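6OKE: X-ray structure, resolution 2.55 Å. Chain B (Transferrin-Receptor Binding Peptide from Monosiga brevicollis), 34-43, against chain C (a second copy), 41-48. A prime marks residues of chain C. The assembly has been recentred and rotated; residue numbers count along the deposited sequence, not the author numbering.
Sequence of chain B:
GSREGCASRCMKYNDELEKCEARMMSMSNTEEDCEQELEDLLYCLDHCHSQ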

# COMPACT_ATOMS: atom_id res chain seq x y z
N CYS B 34 13.19 -7.29 8.09
CA CYS B 34 12.89 -6.52 6.85
C CYS B 34 11.37 -6.43 6.62
O CYS B 34 10.97 -5.49 5.93
CB CYS B 34 13.66 -7.08 5.66
SG CYS B 34 15.46 -7.29 5.86
N GLU B 35 10.53 -7.23 7.28
CA GLU B 35 9.05 -7.03 7.18
C GLU B 35 8.65 -5.75 7.94
O GLU B 35 7.66 -5.10 7.52
CB GLU B 35 8.27 -8.27 7.60
CG GLU B 35 8.40 -9.42 6.61
CD GLU B 35 7.52 -9.33 5.38
OE1 GLU B 35 7.26 -8.19 4.93
OE2 GLU B 35 7.06 -10.40 4.88
N GLN B 36 9.40 -5.37 8.98
CA GLN B 36 9.23 -4.09 9.73
C GLN B 36 9.51 -2.91 8.78
O GLN B 36 8.79 -1.89 8.85
CB GLN B 36 10.18 -4.05 10.93
CG GLN B 36 10.00 -5.18 11.93
CD GLN B 36 11.27 -5.42 12.72
OE1 GLN B 36 12.39 -5.18 12.24
NE2 GLN B 36 11.11 -5.91 13.93
N GLU B 37 10.51 -3.04 7.92
CA GLU B 37 10.95 -1.98 6.97
C GLU B 37 9.92 -1.86 5.84
O GLU B 37 9.69 -0.75 5.37
CB GLU B 37 12.35 -2.29 6.44
CG GLU B 37 13.39 -2.57 7.51
CD GLU B 37 14.02 -1.35 8.17
OE1 GLU B 37 13.47 -0.25 7.98
OE2 GLU B 37 15.06 -1.51 8.88
N LEU B 38 9.31 -2.96 5.41
CA LEU B 38 8.18 -2.96 4.44
C LEU B 38 6.94 -2.34 5.10
O LEU B 38 6.30 -1.50 4.47
CB LEU B 38 7.89 -4.39 3.97
CG LEU B 38 6.70 -4.48 3.02
CD1 LEU B 38 7.05 -3.88 1.69
CD2 LEU B 38 6.15 -5.89 2.92
N GLU B 39 6.60 -2.76 6.32
CA GLU B 39 5.45 -2.20 7.07
C GLU B 39 5.55 -0.66 7.08
O GLU B 39 4.55 0.01 6.77
CB GLU B 39 5.39 -2.80 8.48
CG GLU B 39 4.84 -4.21 8.54
CD GLU B 39 4.91 -4.85 9.93
OE1 GLU B 39 5.80 -4.46 10.72
OE2 GLU B 39 4.05 -5.73 10.24
N ASP B 40 6.73 -0.12 7.38
CA ASP B 40 6.99 1.35 7.41
C ASP B 40 6.92 1.95 5.99
O ASP B 40 6.67 3.14 5.88
CB ASP B 40 8.34 1.66 8.07
CG ASP B 40 8.30 1.62 9.60
OD1 ASP B 40 7.38 2.26 10.16
OD2 ASP B 40 9.21 0.99 10.22
N LEU B 41 7.18 1.17 4.95
CA LEU B 41 7.05 1.61 3.53
C LEU B 41 5.56 1.65 3.16
O LEU B 41 5.16 2.62 2.54
CB LEU B 41 7.81 0.65 2.61
CG LEU B 41 7.61 0.89 1.12
CD1 LEU B 41 8.07 2.29 0.74
CD2 LEU B 41 8.31 -0.16 0.27
N LEU B 42 4.78 0.64 3.51
CA LEU B 42 3.32 0.60 3.22
C LEU B 42 2.60 1.73 4.00
O LEU B 42 1.81 2.47 3.39
CB LEU B 42 2.76 -0.78 3.59
CG LEU B 42 3.32 -1.98 2.82
CD1 LEU B 42 3.24 -3.24 3.67
CD2 LEU B 42 2.57 -2.19 1.51
N TYR B 43 2.92 1.88 5.29
CA TYR B 43 2.47 3.01 6.14
C TYR B 43 2.74 4.33 5.40
O TYR B 43 1.82 5.11 5.19
CB TYR B 43 3.15 2.96 7.50
N LEU C 41 9.79 -7.50 -6.37
CA LEU C 41 10.18 -7.59 -4.94
C LEU C 41 9.11 -6.92 -4.07
O LEU C 41 8.68 -7.53 -3.07
CB LEU C 41 11.55 -6.94 -4.73
CG LEU C 41 12.00 -6.79 -3.28
CD1 LEU C 41 12.02 -8.13 -2.57
CD2 LEU C 41 13.37 -6.14 -3.22
N LEU C 42 8.69 -5.72 -4.44
CA LEU C 42 7.69 -4.94 -3.65
C LEU C 42 6.33 -5.66 -3.72
O LEU C 42 5.72 -5.85 -2.67
CB LEU C 42 7.65 -3.51 -4.18
CG LEU C 42 8.97 -2.73 -4.01
CD1 LEU C 42 8.77 -1.24 -4.22
CD2 LEU C 42 9.61 -2.99 -2.65
N TYR C 43 5.92 -6.10 -4.92
CA TYR C 43 4.72 -6.95 -5.15
C TYR C 43 4.76 -8.12 -4.17
O TYR C 43 3.80 -8.29 -3.40
CB TYR C 43 4.67 -7.42 -6.61
CG TYR C 43 3.41 -8.13 -7.02
CD1 TYR C 43 3.24 -9.48 -6.75
CD2 TYR C 43 2.39 -7.47 -7.68
CE1 TYR C 43 2.08 -10.15 -7.11
CE2 TYR C 43 1.23 -8.13 -8.06
CZ TYR C 43 1.07 -9.48 -7.77
OH TYR C 43 -0.06 -10.16 -8.12
N CYS C 44 5.85 -8.89 -4.17
CA CYS C 44 6.04 -10.08 -3.28
C CYS C 44 5.87 -9.66 -1.81
O CYS C 44 5.09 -10.31 -1.10
CB CYS C 44 7.40 -10.73 -3.48
SG CYS C 44 7.45 -12.40 -2.78
N LEU C 45 6.59 -8.62 -1.38
CA LEU C 45 6.54 -8.13 0.03
C LEU C 45 5.12 -7.68 0.39
O LEU C 45 4.72 -7.87 1.55
CB LEU C 45 7.54 -6.98 0.19
CG LEU C 45 9.01 -7.41 0.24
CD1 LEU C 45 9.91 -6.19 0.31
CD2 LEU C 45 9.26 -8.33 1.43
N ASP C 46 4.40 -7.10 -0.58
CA ASP C 46 3.04 -6.54 -0.38
C ASP C 46 2.07 -7.68 -0.04
O ASP C 46 1.28 -7.53 0.93
CB ASP C 46 2.58 -5.74 -1.60
CG ASP C 46 1.20 -5.12 -1.40
OD1 ASP C 46 1.07 -4.26 -0.50
OD2 ASP C 46 0.24 -5.55 -2.11
N HIS C 47 2.14 -8.78 -0.80
CA HIS C 47 1.22 -9.94 -0.67
C HIS C 47 1.48 -10.66 0.65
O HIS C 47 0.51 -11.18 1.20
CB HIS C 47 1.23 -10.76 -1.97
CG HIS C 47 0.51 -10.03 -3.06
ND1 HIS C 47 1.09 -8.98 -3.77
CD2 HIS C 47 -0.75 -10.16 -3.53
CE1 HIS C 47 0.22 -8.50 -4.63
NE2 HIS C 47 -0.92 -9.22 -4.52
N CYS C 48 2.69 -10.56 1.22
CA CYS C 48 2.94 -10.87 2.67
C CYS C 48 2.24 -9.81 3.53
O CYS C 48 1.64 -10.16 4.53
CB CYS C 48 4.41 -10.90 3.05
SG CYS C 48 5.42 -11.99 2.02

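Helices that cross steeply can share only a short patch of side chains, and backbone direction and rotamer together set what reaches it. Here two copies of one protein illustrate the point: their helices run at 95° to each other, with axes 10.6 Å apart at closest approach, and no hydrogen bond joins the stretches. The backbones come nearest at Leu38 and Leu45′, whose CA atoms lie 7.0 Å apart. Both CA-to-CB bonds point toward the partner, and the t, p rotamer of Leu38 brings its CD2 within 3.3 Å of CB of Leu45′, itself m, t. One turn along, Leu41 repeats the t, p conformation, and its CD2 meets CD2 of Leu42′ at 4.3 Å, a looser apolar contact. Leu42′ starts sideways, but its m, t rotamer carries the branched end nearer.

The acidic residues at this contact meet carbon rather than a polar partner. The CA-to-CB bond of Glu35 is also sideways to the partner stretch; successive m torsions fold the chain so that OE2 lies 3.3 Å from CB of Cys48′. Asp46′ points away at CB, yet with chi1 t its OD1 comes within 3.3 Å of CD2 of Leu42. Away from the contact, His47′ with chi1 m places ND1 2.8 Å from O of Tyr43′, a hydrogen bond tying the ring to its own helix.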